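PDB 7KCT: 2-oxoglutarate carboxylase small subunit from Hydrogenobacter thermophilus, which is the biotin carboxylase-like subunit of a carboxylase, built around an ATP-grasp fold and modelled here with ADP, magnesium and bicarbonate. Local coordinates for residues Val221-Gly233 with Ile323-Ile336. Residues are numbered along the deposited sequence; the frame is centred on the assembly and turned at random.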
loop_
_atom_site.group_PDB
_atom_site.type_symbol
_atom_site.label_atom_id
_atom_site.label_comp_id
_atom_site.label_asym_id
_atom_site.label_seq_id
_atom_site.Cartn_x
_atom_site.Cartn_y
_atom_site.Cartn_z
ATOM N N VAL A 221 14.768 17.680 -4.309
ATOM C CA VAL A 221 15.191 18.518 -3.189
ATOM C C VAL A 221 13.969 18.908 -2.368
ATOM O O VAL A 221 12.843 18.942 -2.877
ATOM C CB VAL A 221 15.978 19.773 -3.623
ATOM C CG1 VAL A 221 17.170 19.404 -4.526
ATOM C CG2 VAL A 221 15.085 20.769 -4.303
ATOM N N LEU A 222 14.207 19.176 -1.084
ATOM C CA LEU A 222 13.204 19.625 -0.118
ATOM C C LEU A 222 13.867 20.640 0.818
ATOM O O LEU A 222 14.886 20.314 1.429
ATOM C CB LEU A 222 12.664 18.425 0.662
ATOM C CG LEU A 222 11.485 18.661 1.599
ATOM C CD1 LEU A 222 10.267 19.063 0.813
ATOM C CD2 LEU A 222 11.169 17.409 2.410
ATOM N N GLY A 223 13.328 21.863 0.897
ATOM C CA GLY A 223 13.872 22.888 1.780
ATOM C C GLY A 223 12.790 23.561 2.606
ATOM O O GLY A 223 11.639 23.665 2.184
ATOM N N ASP A 224 13.183 24.059 3.791
ATOM C CA ASP A 224 12.290 24.881 4.607
ATOM C C ASP A 224 12.583 26.372 4.398
ATOM O O ASP A 224 13.458 26.757 3.628
ATOM C CB ASP A 224 12.363 24.478 6.085
ATOM C CG ASP A 224 13.708 24.797 6.762
ATOM O OD1 ASP A 224 14.425 25.708 6.298
ATOM O OD2 ASP A 224 14.001 24.148 7.796
ATOM N N LYS A 225 11.813 27.226 5.068
ATOM C CA LYS A 225 11.931 28.665 4.851
ATOM C C LYS A 225 13.125 29.277 5.584
ATOM O O LYS A 225 13.366 30.479 5.441
ATOM C CB LYS A 225 10.621 29.338 5.267
ATOM C CG LYS A 225 9.439 28.912 4.356
ATOM C CD LYS A 225 8.175 29.712 4.587
ATOM C CE LYS A 225 7.097 29.391 3.561
ATOM N NZ LYS A 225 5.775 30.057 3.897
ATOM N N TYR A 226 13.875 28.463 6.328
ATOM C CA TYR A 226 14.982 28.892 7.169
ATOM C C TYR A 226 16.318 28.443 6.613
ATOM O O TYR A 226 17.296 28.342 7.366
ATOM C CB TYR A 226 14.796 28.337 8.578
ATOM C CG TYR A 226 13.415 28.616 9.096
ATOM C CD1 TYR A 226 13.043 29.899 9.455
ATOM C CD2 TYR A 226 12.464 27.604 9.176
ATOM C CE1 TYR A 226 11.767 30.167 9.910
ATOM C CE2 TYR A 226 11.183 27.854 9.627
ATOM C CZ TYR A 226 10.837 29.133 9.992
ATOM O OH TYR A 226 9.557 29.377 10.441
ATOM N N GLY A 227 16.356 28.114 5.320
ATOM C CA GLY A 227 17.582 27.755 4.633
ATOM C C GLY A 227 18.083 26.342 4.826
ATOM O O GLY A 227 19.207 26.047 4.421
ATOM N N ASN A 228 17.315 25.445 5.417
ATOM C CA ASN A 228 17.762 24.064 5.557
ATOM C C ASN A 228 17.233 23.249 4.371
ATOM O O ASN A 228 16.043 22.916 4.320
ATOM C CB ASN A 228 17.287 23.470 6.870
ATOM C CG ASN A 228 17.728 22.020 7.046
ATOM O OD1 ASN A 228 16.999 21.204 7.612
ATOM N ND2 ASN A 228 18.897 21.682 6.530
ATOM N N VAL A 229 18.120 22.922 3.426
ATOM C CA VAL A 229 17.779 22.211 2.198
ATOM C C VAL A 229 18.491 20.863 2.201
ATOM O O VAL A 229 19.696 20.791 2.475
ATOM C CB VAL A 229 18.173 23.018 0.951
ATOM C CG1 VAL A 229 17.706 22.311 -0.326
ATOM C CG2 VAL A 229 17.659 24.453 1.026
ATOM N N ILE A 230 17.746 19.797 1.896
ATOM C CA ILE A 230 18.301 18.458 1.737
ATOM C C ILE A 230 17.904 17.923 0.361
ATOM O O ILE A 230 17.015 18.453 -0.317
ATOM C CB ILE A 230 17.850 17.484 2.842
ATOM C CG1 ILE A 230 16.335 17.287 2.824
ATOM C CG2 ILE A 230 18.295 17.949 4.247
ATOM C CD1 ILE A 230 15.849 16.254 3.836
ATOM N N HIS A 231 18.588 16.866 -0.062
ATOM C CA HIS A 231 18.188 16.116 -1.240
ATOM C C HIS A 231 17.663 14.758 -0.791
ATOM O O HIS A 231 17.987 14.265 0.299
ATOM C CB HIS A 231 19.338 15.965 -2.268
ATOM C CG HIS A 231 20.418 15.032 -1.844
ATOM N ND1 HIS A 231 20.274 13.666 -1.905
ATOM C CD2 HIS A 231 21.692 15.258 -1.428
ATOM C CE1 HIS A 231 21.375 13.084 -1.470
ATOM N NE2 HIS A 231 22.262 14.029 -1.200
ATOM N N LEU A 232 16.771 14.197 -1.595
ATOM C CA LEU A 232 16.226 12.879 -1.323
ATOM C C LEU A 232 16.647 11.925 -2.426
ATOM O O LEU A 232 15.884 11.076 -2.866
ATOM C CB LEU A 232 14.702 12.930 -1.158
ATOM C CG LEU A 232 14.225 13.793 0.024
ATOM C CD1 LEU A 232 12.682 13.903 0.047
ATOM C CD2 LEU A 232 14.772 13.223 1.364
ATOM N N GLY A 233 17.903 12.044 -2.875
ATOM C CA GLY A 233 18.380 11.107 -3.839
ATOM C C GLY A 233 17.713 11.324 -5.177
ATOM O O GLY A 233 17.057 12.330 -5.439
ATOM N N ILE A 323 6.089 22.894 5.790
ATOM C CA ILE A 323 7.046 23.928 5.430
ATOM C C ILE A 323 6.325 25.221 5.127
ATOM O O ILE A 323 6.746 26.298 5.548
ATOM C CB ILE A 323 7.894 23.464 4.224
ATOM C CG1 ILE A 323 8.994 22.517 4.623
ATOM C CG2 ILE A 323 8.491 24.634 3.478
ATOM C CD1 ILE A 323 9.516 21.705 3.433
ATOM N N ALA A 324 5.209 25.139 4.403
ATOM C CA ALA A 324 4.475 26.348 4.052
ATOM C C ALA A 324 3.880 27.022 5.291
ATOM O O ALA A 324 3.757 28.249 5.322
ATOM C CB ALA A 324 3.368 26.019 3.051
ATOM N N ALA A 325 3.565 26.252 6.318
ATOM C CA ALA A 325 3.114 26.791 7.601
ATOM C C ALA A 325 4.255 27.344 8.463
ATOM O O ALA A 325 3.991 27.927 9.531
ATOM C CB ALA A 325 2.410 25.678 8.375
ATOM N N GLY A 326 5.508 27.154 8.043
ATOM C CA GLY A 326 6.650 27.661 8.779
ATOM C C GLY A 326 7.332 26.671 9.686
ATOM O O GLY A 326 8.173 27.078 10.503
ATOM N N GLU A 327 6.957 25.404 9.636
ATOM C CA GLU A 327 7.694 24.430 10.423
ATOM C C GLU A 327 9.113 24.308 9.891
ATOM O O GLU A 327 9.366 24.538 8.709
ATOM C CB GLU A 327 7.064 23.052 10.381
ATOM C CG GLU A 327 5.710 22.970 11.064
ATOM C CD GLU A 327 5.260 21.550 11.267
ATOM O OE1 GLU A 327 6.124 20.640 11.262
ATOM O OE2 GLU A 327 4.046 21.345 11.439
ATOM N N ARG A 328 10.038 23.947 10.773
ATOM C CA ARG A 328 11.395 23.618 10.377
ATOM C C ARG A 328 11.422 22.195 9.839
ATOM O O ARG A 328 10.671 21.319 10.291
ATOM C CB ARG A 328 12.360 23.697 11.570
ATOM C CG ARG A 328 12.869 25.050 11.911
ATOM C CD ARG A 328 14.125 25.044 12.816
ATOM N NE ARG A 328 14.864 26.255 12.498
ATOM C CZ ARG A 328 14.522 27.470 12.902
ATOM N NH1 ARG A 328 13.439 27.694 13.676
ATOM N NH2 ARG A 328 15.235 28.501 12.515
ATOM N N LEU A 329 12.315 21.971 8.879
ATOM C CA LEU A 329 12.568 20.635 8.354
ATOM C C LEU A 329 13.342 19.822 9.387
ATOM O O LEU A 329 14.436 20.214 9.802
ATOM C CB LEU A 329 13.312 20.763 7.022
ATOM C CG LEU A 329 13.446 19.594 6.052
ATOM C CD1 LEU A 329 12.137 18.807 6.072
ATOM C CD2 LEU A 329 13.721 20.097 4.641
ATOM N N ARG A 330 12.755 18.702 9.815
ATOM C CA ARG A 330 13.271 17.884 10.905
ATOM C C ARG A 330 14.286 16.846 10.442
ATOM O O ARG A 330 14.357 15.745 11.022
ATOM C CB ARG A 330 12.107 17.211 11.633
ATOM N N TYR A 331 15.087 17.173 9.421
ATOM C CA TYR A 331 16.078 16.241 8.911
ATOM C C TYR A 331 17.364 16.958 8.550
ATOM O O TYR A 331 17.384 18.118 8.102
ATOM C CB TYR A 331 15.661 15.450 7.639
ATOM C CG TYR A 331 14.401 14.609 7.730
ATOM C CD1 TYR A 331 14.441 13.339 8.271
ATOM C CD2 TYR A 331 13.185 15.066 7.239
ATOM C CE1 TYR A 331 13.297 12.557 8.379
ATOM C CE2 TYR A 331 12.042 14.291 7.336
ATOM C CZ TYR A 331 12.102 13.040 7.908
ATOM O OH TYR A 331 10.953 12.272 8.007
ATOM N N SER A 332 18.453 16.243 8.744
ATOM C CA SER A 332 19.686 16.634 8.091
ATOM C C SER A 332 20.036 15.644 6.993
ATOM O O SER A 332 19.531 14.510 6.939
ATOM C CB SER A 332 20.903 16.652 9.047
ATOM O OG SER A 332 20.561 17.093 10.334
ATOM N N GLN A 333 20.979 16.062 6.139
ATOM C CA GLN A 333 21.338 15.206 5.015
ATOM C C GLN A 333 21.744 13.817 5.500
ATOM O O GLN A 333 21.334 12.828 4.893
ATOM C CB GLN A 333 22.440 15.800 4.140
ATOM C CG GLN A 333 22.470 15.086 2.742
ATOM C CD GLN A 333 21.131 15.229 1.958
ATOM O OE1 GLN A 333 20.706 16.336 1.568
ATOM N NE2 GLN A 333 20.495 14.093 1.698
ATOM N N GLU A 334 22.430 13.720 6.657
ATOM C CA GLU A 334 22.931 12.462 7.218
ATOM C C GLU A 334 21.820 11.517 7.621
ATOM O O GLU A 334 22.053 10.311 7.699
ATOM C CB GLU A 334 23.782 12.744 8.461
ATOM C CG GLU A 334 24.982 13.500 8.034
ATOM C CD GLU A 334 24.848 14.966 7.914
ATOM O OE1 GLU A 334 23.720 15.487 8.124
ATOM O OE2 GLU A 334 25.937 15.553 7.635
ATOM N N ASP A 335 20.633 12.036 7.895
ATOM C CA ASP A 335 19.509 11.192 8.266
ATOM C C ASP A 335 18.912 10.468 7.069
ATOM O O ASP A 335 18.236 9.460 7.263
ATOM C CB ASP A 335 18.401 12.028 8.913
ATOM C CG ASP A 335 18.886 12.788 10.121
ATOM O OD1 ASP A 335 19.759 12.261 10.833
ATOM O OD2 ASP A 335 18.405 13.920 10.361
ATOM N N ILE A 336 19.156 10.953 5.850
ATOM C CA ILE A 336 18.467 10.475 4.653
ATOM C C ILE A 336 19.130 9.186 4.176
ATOM O O ILE A 336 20.243 9.213 3.643
ATOM C CB ILE A 336 18.461 11.527 3.542
ATOM C CG1 ILE A 336 17.819 12.836 4.044
ATOM C CG2 ILE A 336 17.783 10.970 2.256
ATOM C CD1 ILE A 336 16.633 12.643 5.026
HETATM O O HOH W 1 9.503 26.296 6.835
#
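The beta hairpin of the ATP-grasp domain formed by strands 215-223 and 229-236 packs against the chain leaving helix 316-324, with Asp224 and Gln333 gripping backbone at two separate points. Asp224 OD2 accepts Leu329 N on its anti lone pair at 3.0 Å, nearly straight at 174°. Its OD1 is met from opposite faces of the carboxylate by Tyr226 N, in an Asx turn, and by Asn228 N, which fixes the group's rotation. At Gly326, the positive-phi residue of the Schellman motif that follows helix 316-324, Tyr226 OH bonds Gly326 O at 2.7 Å and Lys225 NZ, on an extended chain, reaches Ala324 O. The Arg328 guanidinium lies over one face of the Tyr226 ring, planes 18° apart, as a cation-pi stack. Gln333, bent at chi2 (60°), lays its amide flat on the His231 ring; OE1 takes His231 N at 2.7 Å while NE2 gives to His231 O at 2.9 Å. Between these polar ends, Leu329 CD2 meets Ile230 CG1 at 4.2 Å, and Ile230 CD1 touches Ile336 CD1. Glu261 of helix 257-273 hydrogen-bonds His231 NE2 through OE2. Such is an ATP-grasp edge hairpin, tied by backbone-directed side chains to a loop and 3-10 turn.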